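Local coordinates for small TOPRIM domain protein (Geobacillus stearothermophilus, PDB 2FCJ) that is of unknown function but consists largely of a Toprim domain, the fold shared with topoisomerases and DnaG-type primases, and so probably acts on nucleic acids, at residues E5-V10 with P26-C31; D52-A57 with E78-D83; K16-A21 with A92-L97. All blocks are in the same frame, centred on the assembly; numbering follows the deposited sequence.

Overall arrangement
Strand 6-10 comes first and runs through helix 13-22 into strand 28-31, which interaction 1 pairs beside it. The chain then passes helix 38-47 and lays strand 52-56 along the other edge of 6-10. From there helix 61-73 leads to strand 78-80, where interaction 2 closes the second loop; interactions 1 and 2 follow in series and build one parallel sheet in the order 28-31, 6-10, 52-56, 78-80. Interaction 3 closes the longest loop, bringing helix 94-103 and the residues before it against helix 13-22. It crosses interaction 1 along the chain and encloses interaction 2, with Val19 and Leu97 both resting on Leu56 of the sheet.

Interaction 1. Residues E5-V10 with P26-C31; sequences EKVIIV and PVVIVC
Ile8 meets strand 28-31 through both its amide and its carbonyl, at the middle of a parallel backbone ladder. Ile8 N donates to Val28 O (2.9 Å), and Ile8 O receives Val30 N (2.9 Å). Val28 N to Lys6 O (3.1 Å) extends the ladder at one end and Val10 N to Val30 O (2.9 Å) at the other, where the N-H is straightest (167°). Weaker C-H contacts fill the intervals: Val7 CA lies 3.2 Å from Val28 O, so that oxygen has two donors. Val7 and Ile9 turn their own amide bonds to strand 52-56.

The apolar contacts divide between the two sheet faces. Val7 and Val28 stand side by side on one, as do Ile9 and Val30; Val7 CG1, set anti to its backbone N, also reaches Val30 CG2 at 4.1 Å. On the other face Ile8 CG1 approaches Val27 CG1 (4.0 Å), the side chains slanting across each other, and Val10 CG2 comes 4.3 Å from Ile29 CG2. Helix 13-22 covers this face, touching Val10, Ile29 and Cys31.

At the polar end, Lys6 NZ leaves the contact for a salt bridge with Glu25, and Lys6 makes a cation-pi contact with Phe106. The polar bonds joining the strands of this beta-alpha-beta unit are thus all main-chain, so their register rests on no polar side chain, while valines and isoleucines add apolar packing on both faces.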
loop_
_atom_site.group_PDB
_atom_site.type_symbol
_atom_site.label_atom_id
_atom_site.label_comp_id
_atom_site.label_asym_id
_atom_site.label_seq_id
_atom_site.Cartn_x
_atom_site.Cartn_y
_atom_site.Cartn_z
ATOM N N GLU A 5 10.379 6.959 -6.615
ATOM C CA GLU A 5 9.373 6.615 -7.627
ATOM C C GLU A 5 8.234 5.770 -7.085
ATOM O O GLU A 5 7.136 5.748 -7.649
ATOM C CB GLU A 5 10.015 5.857 -8.784
ATOM C CG GLU A 5 11.201 6.555 -9.402
ATOM C CD GLU A 5 11.309 6.291 -10.882
ATOM O OE1 GLU A 5 11.219 5.114 -11.290
ATOM O OE2 GLU A 5 11.462 7.265 -11.630
ATOM N N LYS A 6 8.489 5.059 -6.000
ATOM C CA LYS A 6 7.517 4.106 -5.485
ATOM C C LYS A 6 6.577 4.768 -4.523
ATOM O O LYS A 6 6.985 5.541 -3.668
ATOM C CB LYS A 6 8.236 2.962 -4.804
ATOM C CG LYS A 6 9.100 2.177 -5.764
ATOM C CD LYS A 6 9.761 1.011 -5.058
ATOM C CE LYS A 6 10.898 0.452 -5.889
ATOM N NZ LYS A 6 11.374 -0.822 -5.293
ATOM N N VAL A 7 5.322 4.324 -4.585
ATOM C CA VAL A 7 4.257 4.829 -3.740
ATOM C C VAL A 7 3.388 3.654 -3.286
ATOM O O VAL A 7 2.989 2.827 -4.119
ATOM C CB VAL A 7 3.360 5.791 -4.528
ATOM C CG1 VAL A 7 2.237 6.323 -3.635
ATOM C CG2 VAL A 7 4.183 6.947 -5.105
ATOM N N ILE A 8 3.145 3.539 -1.979
ATOM C CA ILE A 8 2.176 2.578 -1.444
ATOM C C ILE A 8 1.022 3.352 -0.840
ATOM O O ILE A 8 1.232 4.261 -0.036
ATOM C CB ILE A 8 2.813 1.662 -0.376
ATOM C CG1 ILE A 8 3.915 0.822 -1.006
ATOM C CG2 ILE A 8 1.770 0.715 0.268
ATOM C CD1 ILE A 8 4.800 0.160 0.011
ATOM N N ILE A 9 -0.195 2.969 -1.220
ATOM C CA ILE A 9 -1.404 3.557 -0.668
ATOM C C ILE A 9 -2.065 2.547 0.241
ATOM O O ILE A 9 -2.180 1.372 -0.100
ATOM C CB ILE A 9 -2.363 3.970 -1.799
ATOM C CG1 ILE A 9 -1.656 4.944 -2.754
ATOM C CG2 ILE A 9 -3.644 4.583 -1.232
ATOM C CD1 ILE A 9 -2.408 5.231 -4.038
ATOM N N VAL A 10 -2.407 2.989 1.445
ATOM C CA VAL A 10 -3.124 2.172 2.426
ATOM C C VAL A 10 -4.310 2.951 2.960
ATOM O O VAL A 10 -4.414 4.171 2.770
ATOM C CB VAL A 10 -2.212 1.787 3.615
ATOM C CG1 VAL A 10 -1.037 0.915 3.140
ATOM C CG2 VAL A 10 -1.696 3.029 4.333
ATOM N N PRO A 26 13.292 4.796 0.614
ATOM C CA PRO A 26 12.253 5.819 0.703
ATOM C C PRO A 26 11.073 5.516 -0.226
ATOM O O PRO A 26 11.263 5.170 -1.381
ATOM C CB PRO A 26 12.976 7.098 0.258
ATOM C CG PRO A 26 14.113 6.624 -0.547
ATOM C CD PRO A 26 14.544 5.324 0.048
ATOM N N VAL A 27 9.878 5.512 0.332
ATOM C CA VAL A 27 8.680 5.217 -0.437
ATOM C C VAL A 27 7.660 6.196 0.071
ATOM O O VAL A 27 7.598 6.444 1.269
ATOM C CB VAL A 27 8.189 3.773 -0.156
ATOM C CG1 VAL A 27 6.797 3.545 -0.751
ATOM C CG2 VAL A 27 9.186 2.745 -0.667
ATOM N N VAL A 28 6.908 6.820 -0.837
ATOM C CA VAL A 28 5.822 7.659 -0.392
ATOM C C VAL A 28 4.684 6.747 0.033
ATOM O O VAL A 28 4.233 5.915 -0.756
ATOM C CB VAL A 28 5.320 8.595 -1.506
ATOM C CG1 VAL A 28 4.212 9.506 -0.988
ATOM C CG2 VAL A 28 6.463 9.410 -2.113
ATOM N N ILE A 29 4.200 6.933 1.252
ATOM C CA ILE A 29 3.067 6.172 1.742
ATOM C C ILE A 29 1.899 7.100 1.946
ATOM O O ILE A 29 1.984 8.057 2.728
ATOM C CB ILE A 29 3.364 5.446 3.060
ATOM C CG1 ILE A 29 4.629 4.611 2.921
ATOM C CG2 ILE A 29 2.188 4.550 3.431
ATOM C CD1 ILE A 29 5.077 3.990 4.228
ATOM N N VAL A 30 0.847 6.878 1.169
ATOM C CA VAL A 30 -0.345 7.690 1.234
ATOM C C VAL A 30 -1.401 6.922 2.006
ATOM O O VAL A 30 -1.659 5.735 1.746
ATOM C CB VAL A 30 -0.877 7.986 -0.183
ATOM C CG1 VAL A 30 -2.200 8.747 -0.115
ATOM C CG2 VAL A 30 0.180 8.740 -1.001
ATOM N N CYS A 31 -1.977 7.565 3.006
ATOM C CA CYS A 31 -3.081 6.995 3.744
ATOM C C CYS A 31 -4.393 7.671 3.354
ATOM O O CYS A 31 -4.482 8.900 3.336
ATOM C CB CYS A 31 -2.809 7.137 5.236
ATOM S SG CYS A 31 -4.094 6.472 6.303
#

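Interaction 2. Residues D52-A57 with E78-D83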
loop_
_atom_site.group_PDB
_atom_site.type_symbol
_atom_site.label_atom_id
_atom_site.label_comp_id
_atom_site.label_asym_id
_atom_site.label_seq_id
_atom_site.Cartn_x
_atom_site.Cartn_y
_atom_site.Cartn_z
ATOM N N ASP A 52 5.469 4.597 -9.601
ATOM C CA ASP A 52 5.255 3.165 -9.491
ATOM C C ASP A 52 4.363 2.941 -8.262
ATOM O O ASP A 52 4.840 2.956 -7.124
ATOM C CB ASP A 52 6.618 2.461 -9.331
ATOM C CG ASP A 52 6.520 0.953 -9.340
ATOM O OD1 ASP A 52 5.522 0.408 -9.837
ATOM O OD2 ASP A 52 7.487 0.291 -8.891
ATOM N N VAL A 53 3.071 2.729 -8.487
ATOM C CA VAL A 53 2.083 2.884 -7.422
ATOM C C VAL A 53 1.456 1.532 -7.092
ATOM O O VAL A 53 1.137 0.746 -7.994
ATOM C CB VAL A 53 0.971 3.861 -7.848
ATOM C CG1 VAL A 53 -0.034 4.060 -6.729
ATOM C CG2 VAL A 53 1.552 5.196 -8.273
ATOM N N TYR A 54 1.248 1.304 -5.794
ATOM C CA TYR A 54 0.713 0.058 -5.261
ATOM C C TYR A 54 -0.387 0.403 -4.281
ATOM O O TYR A 54 -0.289 1.401 -3.557
ATOM C CB TYR A 54 1.794 -0.723 -4.520
ATOM C CG TYR A 54 2.988 -1.072 -5.384
ATOM C CD1 TYR A 54 3.090 -2.308 -5.988
ATOM C CD2 TYR A 54 3.979 -0.139 -5.639
ATOM C CE1 TYR A 54 4.186 -2.623 -6.789
ATOM C CE2 TYR A 54 5.073 -0.454 -6.430
ATOM C CZ TYR A 54 5.156 -1.688 -6.999
ATOM O OH TYR A 54 6.255 -1.989 -7.780
ATOM N N LEU A 55 -1.410 -0.434 -4.237
ATOM C CA LEU A 55 -2.464 -0.356 -3.231
ATOM C C LEU A 55 -2.440 -1.615 -2.367
ATOM O O LEU A 55 -2.567 -2.736 -2.881
ATOM C CB LEU A 55 -3.833 -0.240 -3.911
ATOM C CG LEU A 55 -5.018 -0.286 -2.957
ATOM C CD1 LEU A 55 -5.104 0.937 -2.070
ATOM C CD2 LEU A 55 -6.300 -0.465 -3.749
ATOM N N LEU A 56 -2.307 -1.418 -1.058
ATOM C CA LEU A 56 -2.310 -2.500 -0.073
ATOM C C LEU A 56 -3.488 -2.332 0.885
ATOM O O LEU A 56 -3.449 -1.466 1.756
ATOM C CB LEU A 56 -0.991 -2.511 0.710
ATOM C CG LEU A 56 -0.876 -3.545 1.845
ATOM C CD1 LEU A 56 -0.959 -4.974 1.314
ATOM C CD2 LEU A 56 0.386 -3.324 2.670
ATOM N N ALA A 57 -4.543 -3.120 0.683
ATOM C CA ALA A 57 -5.777 -2.962 1.432
ATOM C C ALA A 57 -6.046 -4.236 2.208
ATOM O O ALA A 57 -5.573 -5.312 1.833
ATOM C CB ALA A 57 -6.943 -2.688 0.486
ATOM N N GLU A 78 -1.083 -0.858 -8.871
ATOM C CA GLU A 78 -0.986 -2.308 -8.755
ATOM C C GLU A 78 -1.468 -2.784 -7.392
ATOM O O GLU A 78 -1.061 -2.246 -6.354
ATOM C CB GLU A 78 0.476 -2.712 -8.935
ATOM C CG GLU A 78 0.751 -4.195 -8.893
ATOM C CD GLU A 78 2.209 -4.499 -9.160
ATOM O OE1 GLU A 78 2.915 -3.595 -9.649
ATOM O OE2 GLU A 78 2.636 -5.638 -8.884
ATOM N N HIS A 79 -2.286 -3.824 -7.371
ATOM C CA HIS A 79 -2.838 -4.306 -6.118
ATOM C C HIS A 79 -1.942 -5.329 -5.432
ATOM O O HIS A 79 -1.526 -6.307 -6.057
ATOM C CB HIS A 79 -4.234 -4.886 -6.346
ATOM C CG HIS A 79 -5.240 -3.861 -6.766
ATOM N ND1 HIS A 79 -6.452 -3.698 -6.136
ATOM C CD2 HIS A 79 -5.181 -2.903 -7.721
ATOM C CE1 HIS A 79 -7.122 -2.721 -6.723
ATOM N NE2 HIS A 79 -6.348 -2.184 -7.648
ATOM N N LEU A 80 -1.609 -5.066 -4.174
ATOM C CA LEU A 80 -0.864 -6.002 -3.338
ATOM C C LEU A 80 -1.797 -6.587 -2.307
ATOM O O LEU A 80 -2.747 -5.937 -1.876
ATOM C CB LEU A 80 0.259 -5.271 -2.613
ATOM C CG LEU A 80 1.322 -4.667 -3.525
ATOM C CD1 LEU A 80 2.406 -4.020 -2.689
ATOM C CD2 LEU A 80 1.898 -5.751 -4.420
ATOM N N TYR A 81 -1.548 -7.836 -1.936
ATOM C CA TYR A 81 -2.483 -8.581 -1.116
ATOM C C TYR A 81 -1.696 -9.233 -0.001
ATOM O O TYR A 81 -0.647 -9.831 -0.245
ATOM C CB TYR A 81 -3.175 -9.669 -1.945
ATOM C CG TYR A 81 -3.967 -9.154 -3.125
ATOM C CD1 TYR A 81 -5.299 -8.788 -2.986
ATOM C CD2 TYR A 81 -3.389 -9.058 -4.385
ATOM C CE1 TYR A 81 -6.028 -8.333 -4.068
ATOM C CE2 TYR A 81 -4.096 -8.550 -5.454
ATOM C CZ TYR A 81 -5.408 -8.200 -5.294
ATOM O OH TYR A 81 -6.121 -7.755 -6.387
ATOM N N ILE A 82 -2.152 -9.065 1.225
ATOM C CA ILE A 82 -1.790 -10.003 2.261
ATOM C C ILE A 82 -2.593 -11.291 2.134
ATOM O O ILE A 82 -3.592 -11.361 1.408
ATOM C CB ILE A 82 -1.937 -9.414 3.667
ATOM C CG1 ILE A 82 -3.368 -8.946 3.909
ATOM C CG2 ILE A 82 -0.948 -8.266 3.884
ATOM C CD1 ILE A 82 -3.733 -8.952 5.364
ATOM N N ASP A 83 -2.105 -12.327 2.798
ATOM C CA ASP A 83 -2.775 -13.620 2.809
ATOM C C ASP A 83 -4.122 -13.357 3.454
ATOM O O ASP A 83 -4.179 -12.862 4.577
ATOM C CB ASP A 83 -1.943 -14.570 3.676
ATOM C CG ASP A 83 -2.478 -16.005 3.703
ATOM O OD1 ASP A 83 -3.647 -16.243 3.343
ATOM O OD2 ASP A 83 -1.727 -16.890 4.181
HETATM O O HOH W 1 -5.027 -7.827 0.846
#
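Tyr54 and Leu80 form the apolar centre: Leu80 CD1 comes obliquely to the ring, 3.8 Å from Tyr54 CD1. Next to it Leu56 CD1 bridges to Leu80 CB (4.1 Å) and to Ile82 CG2 (4.2 Å), with Leu97 and Leu101 of helix 94-103 packed over this face. On the opposite face Leu55 CD2 sits above the His79 imidazole, 4.2 Å from the ring centroid, in a CH-pi contact. Main-chain bonds hold the strands parallel: Glu78 N to Val53 O, Leu55 N to Glu78 O, and Leu80 N to Leu55 O.

Outward, Glu78 starts with CG anti to its backbone N (chi1 -178°) and runs extended beside Tyr54, Glu78 OE1 3.3 Å from Tyr54 CE1, its carboxylate plane turned 41° from the ring. Tyr54 OH donates to Asp52 OD2 (2.8 Å) on the syn side, 34° out of the carboxylate plane, which fixes the ring's far end. An alanine at Tyr54 would probably open a gap beside Leu80 and leave Asp52 OD2 without its hydroxyl donor. A water donates to Ala57 O and weakly accepts from Ile82 N beyond the paired strands. This is the parallel pairing of a beta-alpha-beta unit, connected through helix 61-73, in the Rossmann-like sheet of Toprim domains.

Interaction 3. Residues K16-A21 with A92-L97; sequences KQKVAA and APIWHL
Lys18 carries its CG anti to the backbone N (chi1 -178°), and the extended torsions beyond take NZ from helix 13-22 to the residues just before helix 94-103. Leu97 likewise has CG anti to its backbone N (chi1 -180°), and one of the methyls beyond that carbon, CD2, meets the lysine from the other helix.

The polar bond lies at the end of the lysine. Lys18 NZ donates to Ala92 O at 2.6 Å, a short bond, with the ammonium nearly in line with the carbonyl (C=O...N 161°). Lys18 CE follows closely, 3.3 Å from the same Ala92 O. Weak hydrogen bonds from NZ to Ala90 O and Val89 O bring two more main-chain carbonyls of the preceding loop to the ammonium. Pro93 then takes the N-cap position, and Pro93 O accepts Leu97 N at 3.1 Å as the helix begins.

The methylenes of Lys18 make the apolar part. Leu97 CD2 presses on Lys18 CG at 3.4 Å, tighter than ordinary van der Waals contact, the two side chains slanting past one another. Lys18 CE passes Ile94 CG1 at 4.3 Å. Deeper in, Val19 CG2 touches Leu97 CD2 at 4.2 Å, these side chains crossing at about a right angle; both residues also rest on Leu56 of the central sheet.

One lysine thus serves two purposes. Its aliphatic stem extends the packing between the helices, while its charged end is received by backbone oxygens, an environment that would be expected to favour the protonated amine and to polarise the Ala92 carbonyl.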
loop_
_atom_site.group_PDB
_atom_site.type_symbol
_atom_site.label_atom_id
_atom_site.label_comp_id
_atom_site.label_asym_id
_atom_site.label_seq_id
_atom_site.Cartn_x
_atom_site.Cartn_y
_atom_site.Cartn_z
ATOM N N LYS A 16 -0.047 2.538 7.639
ATOM C CA LYS A 16 1.021 3.383 7.118
ATOM C C LYS A 16 2.283 3.286 7.964
ATOM O O LYS A 16 3.373 3.069 7.442
ATOM C CB LYS A 16 0.540 4.829 7.035
ATOM C CG LYS A 16 1.599 5.825 6.627
ATOM C CD LYS A 16 0.925 7.035 6.014
ATOM C CE LYS A 16 1.769 8.283 6.125
ATOM N NZ LYS A 16 1.064 9.426 5.491
ATOM N N GLN A 17 2.125 3.423 9.276
ATOM C CA GLN A 17 3.263 3.334 10.175
ATOM C C GLN A 17 3.928 1.955 10.107
ATOM O O GLN A 17 5.151 1.846 10.098
ATOM C CB GLN A 17 2.828 3.671 11.600
ATOM C CG GLN A 17 2.146 5.021 11.709
ATOM C CD GLN A 17 3.125 6.186 11.699
ATOM O OE1 GLN A 17 3.694 6.541 12.732
ATOM N NE2 GLN A 17 3.298 6.806 10.535
ATOM N N LYS A 18 3.115 0.907 10.025
ATOM C CA LYS A 18 3.628 -0.459 9.974
ATOM C C LYS A 18 4.413 -0.714 8.690
ATOM O O LYS A 18 5.500 -1.294 8.712
ATOM C CB LYS A 18 2.454 -1.422 10.046
ATOM C CG LYS A 18 2.833 -2.875 10.053
ATOM C CD LYS A 18 1.674 -3.692 10.581
ATOM C CE LYS A 18 2.063 -5.142 10.764
ATOM N NZ LYS A 18 1.124 -5.779 11.708
ATOM N N VAL A 19 3.853 -0.283 7.568
ATOM C CA VAL A 19 4.566 -0.365 6.303
ATOM C C VAL A 19 5.887 0.401 6.340
ATOM O O VAL A 19 6.930 -0.108 5.919
ATOM C CB VAL A 19 3.707 0.174 5.151
ATOM C CG1 VAL A 19 4.546 0.324 3.901
ATOM C CG2 VAL A 19 2.524 -0.742 4.903
ATOM N N ALA A 20 5.843 1.636 6.834
ATOM C CA ALA A 20 7.030 2.476 6.869
ATOM C C ALA A 20 8.138 1.836 7.691
ATOM O O ALA A 20 9.316 2.039 7.407
ATOM C CB ALA A 20 6.691 3.852 7.415
ATOM N N ALA A 21 7.754 1.113 8.742
ATOM C CA ALA A 21 8.713 0.492 9.646
ATOM C C ALA A 21 9.458 -0.671 9.000
ATOM O O ALA A 21 10.601 -0.953 9.363
ATOM C CB ALA A 21 8.026 0.045 10.934
ATOM N N ALA A 92 -1.483 -8.764 10.386
ATOM C CA ALA A 92 -0.431 -9.595 9.822
ATOM C C ALA A 92 0.875 -9.423 10.574
ATOM O O ALA A 92 1.208 -8.337 11.022
ATOM C CB ALA A 92 -0.247 -9.273 8.345
ATOM N N PRO A 93 1.634 -10.516 10.724
ATOM C CA PRO A 93 2.939 -10.391 11.344
ATOM C C PRO A 93 3.850 -9.507 10.516
ATOM O O PRO A 93 3.753 -9.469 9.280
ATOM C CB PRO A 93 3.485 -11.830 11.340
ATOM C CG PRO A 93 2.352 -12.702 11.063
ATOM C CD PRO A 93 1.341 -11.899 10.315
ATOM N N ILE A 94 4.739 -8.803 11.199
ATOM C CA ILE A 94 5.701 -7.958 10.513
ATOM C C ILE A 94 6.441 -8.706 9.398
ATOM O O ILE A 94 6.623 -8.173 8.304
ATOM C CB ILE A 94 6.663 -7.287 11.515
ATOM C CG1 ILE A 94 5.899 -6.273 12.382
ATOM C CG2 ILE A 94 7.787 -6.580 10.779
ATOM C CD1 ILE A 94 6.764 -5.531 13.400
ATOM N N TRP A 95 6.827 -9.948 9.640
ATOM C CA TRP A 95 7.591 -10.687 8.650
ATOM C C TRP A 95 6.744 -10.961 7.411
ATOM O O TRP A 95 7.279 -11.014 6.304
ATOM C CB TRP A 95 8.204 -11.978 9.243
ATOM C CG TRP A 95 7.211 -12.960 9.686
ATOM C CD1 TRP A 95 6.722 -13.113 10.943
ATOM C CD2 TRP A 95 6.503 -13.876 8.854
ATOM N NE1 TRP A 95 5.782 -14.108 10.959
ATOM C CE2 TRP A 95 5.635 -14.600 9.688
ATOM C CE3 TRP A 95 6.563 -14.201 7.496
ATOM C CZ2 TRP A 95 4.784 -15.584 9.202
ATOM C CZ3 TRP A 95 5.737 -15.209 7.018
ATOM C CH2 TRP A 95 4.861 -15.884 7.872
ATOM N N HIS A 96 5.431 -11.114 7.583
ATOM C CA HIS A 96 4.562 -11.427 6.449
ATOM C C HIS A 96 4.423 -10.178 5.582
ATOM O O HIS A 96 4.562 -10.244 4.365
ATOM C CB HIS A 96 3.174 -11.951 6.888
ATOM C CG HIS A 96 2.206 -12.107 5.754
ATOM N ND1 HIS A 96 2.358 -13.059 4.765
ATOM C CD2 HIS A 96 1.051 -11.465 5.476
ATOM C CE1 HIS A 96 1.342 -12.982 3.919
ATOM N NE2 HIS A 96 0.540 -12.015 4.322
ATOM N N LEU A 97 4.170 -9.033 6.203
ATOM C CA LEU A 97 4.095 -7.776 5.468
ATOM C C LEU A 97 5.404 -7.536 4.733
ATOM O O LEU A 97 5.420 -7.169 3.548
ATOM C CB LEU A 97 3.844 -6.660 6.461
ATOM C CG LEU A 97 3.727 -5.261 5.878
ATOM C CD1 LEU A 97 2.658 -5.204 4.793
ATOM C CD2 LEU A 97 3.452 -4.234 6.977
#